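Local coordinates for CBS domain protein (Porphyromonas gingivalis, PDB 2NQW) that is of unknown function but, as a transporter associated domain from a CBS-domain membrane protein, may bind flavin adenine dinucleotide, at residues Leu7-Leu12 and Tyr17-Lys22; Gly64-Tyr69 and Arg73-Gln78. All coordinates share one frame; numbering follows the deposited sequence.

Contact 1: Leu7-Leu12 and Tyr17-Lys22; sequences LPFKVL and YLFEGK
Pro8 meets Glu20 at one end of an antiparallel beta hairpin whose strands, 9-11 and 17-20, form one edge of the five-stranded sheet of the transporter associated domain. The carbonyl O of Pro8 accepts the amide of Glu20, with Pro8 O and Glu20 N 3.0 Å apart and nearly straight at the hydrogen (167°). Glu20 also lays its side chain alongside the proline.

Next comes Phe9, in a non-hydrogen-bonded pair with Phe19. Its CB, not its ring, sits over the centre of the Phe19 ring, 3.4 Å from the centroid, a CH-pi contact almost on the ring normal. With chi1 at 81°, CG of Phe9 is held between its backbone N and carbonyl carbon, and the two rings lie nearly parallel (10°) but slid apart, barely overlapping. The edge of the Phe9 ring meets Tyr17 CD1, while Tyr31 of helix 25-32 meets the same ring from outside the hairpin.

Lys10 pairs with Leu18 through two backbone bonds, Lys10 N to Leu18 O at 2.8 Å and Leu18 N to Lys10 O at 3.1 Å. The Lys10 carbonyl oxygen also lies at the edge of the Tyr17 ring. Val11 is on the same side of the sheet as Phe9 and brings CG2 loosely against Tyr17 CE1. Beyond the strand, Leu12 has two conformers; in one of them, a doubtful contact for that reason, it crosses Leu18 at about a right angle, with Leu12 CD1 3.8 Å from Leu18 CG.

Contact 2: Gly64-Tyr69 and Arg73-Gln78; sequences GDTAVY and RFQVTQ
Arg73 reaches across to Thr66 and Val68 on strand 66-69. Its chain is fully extended from CG to NE, with CG opposite the backbone N (chi1 -176°), and this length carries the guanidinium over the neighbouring strand. Thr66 CB lies over one face of that flat group, and Val68 CG2 approaches NH1 obliquely at 3.5 Å. Thr66 OG1 is close to NH2, but the angle is too poor for a hydrogen bond, so across this contact the guanidinium meets Thr66 by packing; Phe90 also touches the arginine. On the same side of the sheet, Thr66 CG2 rests against CB and CG of Gln75, each 4.0 Å away.

The opposite side of the sheet carries Ala67 and Phe74. The Phe74 ring takes Tyr69 CB at its edge, 4.1 Å from CE2, and Ala67 CB lies more loosely near CD2.

Beneath these side chains the backbones hold the register. Ala67 and Phe74 exchange two bonds, Phe74 N to Ala67 O at 2.8 Å and Ala67 N to Phe74 O at 3.0 Å; the second bends to 150° at the hydrogen. Val76 N gives to Asp65 O, and Gly64 N returns the link to Val76 O at 2.9 Å, continuing the ladder before the start of strand 66-69. Gly64 sits at a positive phi of 96°.

Outside this shell, Phe53 of helix 49-57 packs on Asp65, Ala67, Phe74 and Val76, and the Asp65 carboxylate accepts the amide of His62. Strand 84-89 flanks the longer strand, where Thr77 and Gln78 face Glu86 in a classic beta bulge. Together the two segments make the antiparallel hairpin at one edge of the domain's sheet.

Contact 1 and contact 2 are two hairpins at opposite edges of one antiparallel sheet, ordered 9-11, 17-20, 84-89, 72-79, 66-69. Strand 84-89 runs between them, bonding to the backbone of 17-22 on one flank and of 73-78 on the other. Their centres are about 13 Å apart, yet they touch directly where Leu18 CD2 comes within 4.2 Å of Thr77 OG1. Glu86, which Leu18 also touches, accepts hydrogen bonds at OE1 from Thr77 OG1 and Gln78 NE2. Different helices cover the two hairpins, 25-32 for contact 1 and 49-57 for contact 2. A glycerol, probably from the crystallisation liquor, lies about 4 Å from the Val68 side chain.

Contact 1: Leu7-Leu12 and Tyr17-Lys22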
loop_
_atom_site.group_PDB
_atom_site.type_symbol
_atom_site.label_atom_id
_atom_site.label_comp_id
_atom_site.label_asym_id
_atom_site.label_seq_id
_atom_site.Cartn_x
_atom_site.Cartn_y
_atom_site.Cartn_z
ATOM N N LEU A 7 15.997 1.722 2.373
ATOM C CA LEU A 7 14.727 0.939 2.550
ATOM C C LEU A 7 13.553 1.747 2.076
ATOM O O LEU A 7 13.524 2.979 2.261
ATOM C CB LEU A 7 14.489 0.594 4.014
ATOM C CG LEU A 7 15.558 -0.273 4.694
ATOM C CD1 LEU A 7 15.221 -0.398 6.158
ATOM C CD2 LEU A 7 15.617 -1.641 4.036
ATOM N N PRO A 8 12.594 1.070 1.434
ATOM C CA PRO A 8 11.453 1.800 0.867
ATOM C C PRO A 8 10.342 2.111 1.864
ATOM O O PRO A 8 9.230 2.522 1.409
ATOM C CB PRO A 8 10.924 0.823 -0.183
ATOM C CG PRO A 8 11.132 -0.546 0.455
ATOM C CD PRO A 8 12.510 -0.385 1.159
ATOM N N PHE A 9 10.612 1.907 3.175
ATOM C CA PHE A 9 9.630 2.116 4.195
ATOM C C PHE A 9 10.148 2.640 5.526
ATOM O O PHE A 9 11.332 2.489 5.870
ATOM C CB PHE A 9 8.808 0.838 4.386
ATOM C CG PHE A 9 9.469 -0.217 5.253
ATOM C CD1 PHE A 9 8.908 -0.500 6.499
ATOM C CD2 PHE A 9 10.565 -0.940 4.827
ATOM C CE1 PHE A 9 9.433 -1.486 7.319
ATOM C CE2 PHE A 9 11.124 -1.910 5.662
ATOM C CZ PHE A 9 10.556 -2.175 6.907
ATOM N N LYS A 10 9.215 3.226 6.262
ATOM C CA LYS A 10 9.464 3.716 7.599
ATOM C C LYS A 10 8.583 2.949 8.591
ATOM O O LYS A 10 7.417 2.630 8.302
ATOM C CB LYS A 10 9.147 5.198 7.699
ATOM C CG LYS A 10 9.984 6.115 6.792
ATOM C CD LYS A 10 9.541 7.569 6.935
ATOM C CE LYS A 10 9.918 8.425 5.706
ATOM N NZ LYS A 10 11.247 8.105 5.120
ATOM N N VAL A 11 9.171 2.641 9.746
ATOM C CA VAL A 11 8.494 1.976 10.855
ATOM C C VAL A 11 8.073 3.067 11.815
ATOM O O VAL A 11 8.930 3.787 12.368
ATOM C CB VAL A 11 9.490 1.019 11.559
ATOM C CG1 VAL A 11 8.905 0.461 12.869
ATOM C CG2 VAL A 11 9.843 -0.091 10.595
ATOM N N LEU A 12 6.763 3.232 12.011
ATOM C CA LEU A 12 6.294 4.283 12.908
ATOM C C LEU A 12 5.997 3.740 14.272
ATOM O O LEU A 12 5.661 2.568 14.440
ATOM C CB LEU A 12 5.047 4.982 12.354
ATOM C CG LEU A 12 5.383 5.961 11.228
ATOM C CD1 LEU A 12 5.709 5.191 9.993
ATOM C CD2 LEU A 12 4.246 6.927 10.974
ATOM N N TYR A 17 3.083 1.870 9.031
ATOM C CA TYR A 17 4.221 1.949 8.132
ATOM C C TYR A 17 3.955 3.002 7.083
ATOM O O TYR A 17 2.822 3.208 6.681
ATOM C CB TYR A 17 4.452 0.585 7.423
ATOM C CG TYR A 17 4.589 -0.534 8.415
ATOM C CD1 TYR A 17 5.784 -0.716 9.118
ATOM C CD2 TYR A 17 3.505 -1.341 8.714
ATOM C CE1 TYR A 17 5.910 -1.714 10.075
ATOM C CE2 TYR A 17 3.595 -2.327 9.690
ATOM C CZ TYR A 17 4.802 -2.500 10.364
ATOM O OH TYR A 17 4.938 -3.493 11.325
ATOM N N LEU A 18 5.016 3.610 6.591
ATOM C CA LEU A 18 4.920 4.458 5.380
ATOM C C LEU A 18 5.774 3.809 4.303
ATOM O O LEU A 18 6.966 3.528 4.549
ATOM C CB LEU A 18 5.425 5.868 5.645
ATOM C CG LEU A 18 4.632 6.655 6.655
ATOM C CD1 LEU A 18 5.336 7.989 6.965
ATOM C CD2 LEU A 18 3.235 6.952 6.073
ATOM N N PHE A 19 5.173 3.551 3.132
ATOM C CA PHE A 19 5.900 2.947 2.002
ATOM C C PHE A 19 5.894 3.881 0.816
ATOM O O PHE A 19 4.872 4.543 0.537
ATOM C CB PHE A 19 5.206 1.645 1.563
ATOM C CG PHE A 19 5.684 0.424 2.298
ATOM C CD1 PHE A 19 6.674 -0.386 1.741
ATOM C CD2 PHE A 19 5.188 0.106 3.555
ATOM C CE1 PHE A 19 7.157 -1.526 2.439
ATOM C CE2 PHE A 19 5.660 -1.010 4.254
ATOM C CZ PHE A 19 6.643 -1.830 3.678
ATOM N N GLU A 20 6.971 3.843 0.041
ATOM C CA GLU A 20 6.948 4.452 -1.283
ATOM C C GLU A 20 5.848 3.785 -2.116
ATOM O O GLU A 20 5.702 2.552 -2.099
ATOM C CB GLU A 20 8.313 4.278 -1.968
ATOM C CG GLU A 20 9.424 5.013 -1.254
ATOM C CD GLU A 20 10.810 4.764 -1.853
ATOM O OE1 GLU A 20 10.984 3.843 -2.672
ATOM O OE2 GLU A 20 11.747 5.484 -1.438
ATOM N N GLY A 21 5.108 4.578 -2.899
ATOM C CA GLY A 21 4.010 3.994 -3.684
ATOM C C GLY A 21 4.483 2.984 -4.721
ATOM O O GLY A 21 3.776 2.015 -5.024
ATOM N N LYS A 22 5.683 3.191 -5.258
ATOM C CA LYS A 22 6.197 2.300 -6.287
ATOM C C LYS A 22 6.699 0.973 -5.752
ATOM O O LYS A 22 7.115 0.102 -6.544
ATOM C CB LYS A 22 7.352 2.973 -7.039
ATOM C CG LYS A 22 8.656 2.992 -6.226
ATOM C CD LYS A 22 9.840 3.566 -7.016
ATOM C CE LYS A 22 11.078 3.579 -6.150
ATOM N NZ LYS A 22 11.455 2.222 -5.692
#

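Contact 2: Gly64-Tyr69 and Arg73-Gln78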
loop_
_atom_site.group_PDB
_atom_site.type_symbol
_atom_site.label_atom_id
_atom_site.label_comp_id
_atom_site.label_asym_id
_atom_site.label_seq_id
_atom_site.Cartn_x
_atom_site.Cartn_y
_atom_site.Cartn_z
ATOM N N GLY A 64 -5.200 11.655 0.847
ATOM C CA GLY A 64 -6.282 11.439 1.804
ATOM C C GLY A 64 -7.177 10.263 1.484
ATOM O O GLY A 64 -7.949 9.818 2.321
ATOM N N ASP A 65 -7.102 9.741 0.268
ATOM C CA ASP A 65 -7.931 8.598 -0.076
ATOM C C ASP A 65 -7.501 7.388 0.760
ATOM O O ASP A 65 -6.306 7.207 1.067
ATOM C CB ASP A 65 -7.751 8.227 -1.550
ATOM C CG ASP A 65 -8.442 9.196 -2.508
ATOM O OD1 ASP A 65 -9.055 10.177 -2.057
ATOM O OD2 ASP A 65 -8.310 8.939 -3.737
ATOM N N THR A 66 -8.470 6.534 1.048
ATOM C CA THR A 66 -8.191 5.288 1.753
ATOM C C THR A 66 -8.757 4.089 0.980
ATOM O O THR A 66 -9.643 4.226 0.117
ATOM C CB THR A 66 -8.787 5.295 3.171
ATOM O OG1 THR A 66 -10.216 5.374 3.123
ATOM C CG2 THR A 66 -8.218 6.453 4.012
ATOM N N ALA A 67 -8.242 2.899 1.291
ATOM C CA ALA A 67 -8.713 1.681 0.654
ATOM C C ALA A 67 -8.527 0.568 1.662
ATOM O O ALA A 67 -7.596 0.627 2.479
ATOM C CB ALA A 67 -7.922 1.376 -0.606
ATOM N N VAL A 68 -9.368 -0.458 1.587
ATOM C CA VAL A 68 -9.281 -1.591 2.515
ATOM C C VAL A 68 -9.119 -2.877 1.722
ATOM O O VAL A 68 -9.816 -3.088 0.722
ATOM C CB VAL A 68 -10.536 -1.659 3.426
ATOM C CG1 VAL A 68 -10.524 -2.938 4.298
ATOM C CG2 VAL A 68 -10.584 -0.429 4.325
ATOM N N TYR A 69 -8.209 -3.746 2.173
ATOM C CA TYR A 69 -8.148 -5.117 1.686
ATOM C C TYR A 69 -7.815 -5.923 2.945
ATOM O O TYR A 69 -6.638 -6.023 3.330
ATOM C CB TYR A 69 -7.058 -5.291 0.592
ATOM C CG TYR A 69 -7.223 -6.622 -0.122
ATOM C CD1 TYR A 69 -8.078 -6.727 -1.215
ATOM C CD2 TYR A 69 -6.589 -7.768 0.339
ATOM C CE1 TYR A 69 -8.299 -7.945 -1.846
ATOM C CE2 TYR A 69 -6.781 -8.977 -0.269
ATOM C CZ TYR A 69 -7.634 -9.069 -1.365
ATOM O OH TYR A 69 -7.839 -10.306 -1.949
ATOM N N ARG A 73 -5.414 -1.682 5.814
ATOM C CA ARG A 73 -6.010 -0.414 5.429
ATOM C C ARG A 73 -4.883 0.476 4.921
ATOM O O ARG A 73 -3.804 0.556 5.546
ATOM C CB ARG A 73 -6.698 0.248 6.630
ATOM C CG ARG A 73 -7.421 1.541 6.267
ATOM C CD ARG A 73 -8.064 2.181 7.552
ATOM N NE ARG A 73 -8.756 3.432 7.228
ATOM C CZ ARG A 73 -9.978 3.487 6.710
ATOM N NH1 ARG A 73 -10.641 2.355 6.488
ATOM N NH2 ARG A 73 -10.530 4.671 6.414
ATOM N N PHE A 74 -5.139 1.131 3.792
ATOM C CA PHE A 74 -4.137 1.952 3.113
ATOM C C PHE A 74 -4.625 3.382 3.021
ATOM O O PHE A 74 -5.835 3.621 2.872
ATOM C CB PHE A 74 -4.003 1.460 1.661
ATOM C CG PHE A 74 -3.678 -0.014 1.540
ATOM C CD1 PHE A 74 -2.439 -0.496 1.935
ATOM C CD2 PHE A 74 -4.605 -0.929 1.047
ATOM C CE1 PHE A 74 -2.136 -1.845 1.848
ATOM C CE2 PHE A 74 -4.292 -2.308 0.945
ATOM C CZ PHE A 74 -3.031 -2.741 1.330
ATOM N N GLN A 75 -3.708 4.341 3.104
ATOM C CA GLN A 75 -4.089 5.729 2.903
ATOM C C GLN A 75 -3.009 6.399 2.038
ATOM O O GLN A 75 -1.803 6.226 2.269
ATOM C CB GLN A 75 -4.179 6.457 4.248
ATOM C CG GLN A 75 -4.545 7.952 4.138
ATOM C CD GLN A 75 -4.683 8.560 5.524
ATOM O OE1 GLN A 75 -5.083 7.872 6.470
ATOM N NE2 GLN A 75 -4.427 9.839 5.639
ATOM N N VAL A 76 -3.455 7.166 1.030
ATOM C CA VAL A 76 -2.485 7.932 0.217
ATOM C C VAL A 76 -2.076 9.128 1.062
ATOM O O VAL A 76 -2.899 10.007 1.318
ATOM C CB VAL A 76 -3.103 8.404 -1.114
ATOM C CG1 VAL A 76 -2.146 9.328 -1.859
ATOM C CG2 VAL A 76 -3.422 7.200 -1.957
ATOM N N THR A 77 -0.800 9.173 1.467
ATOM C CA THR A 77 -0.357 10.286 2.308
ATOM C C THR A 77 0.382 11.361 1.506
ATOM O O THR A 77 0.427 12.505 1.944
ATOM C CB THR A 77 0.552 9.781 3.432
ATOM O OG1 THR A 77 1.597 8.991 2.846
ATOM C CG2 THR A 77 -0.285 8.959 4.439
ATOM N N GLN A 78 0.966 10.991 0.364
ATOM C CA GLN A 78 1.649 11.990 -0.486
ATOM C C GLN A 78 1.478 11.633 -1.944
ATOM O O GLN A 78 1.502 10.445 -2.311
ATOM C CB GLN A 78 3.148 12.051 -0.190
ATOM C CG GLN A 78 3.477 12.473 1.238
ATOM C CD GLN A 78 4.960 12.723 1.384
ATOM O OE1 GLN A 78 5.534 13.573 0.671
ATOM N NE2 GLN A 78 5.588 12.001 2.286
#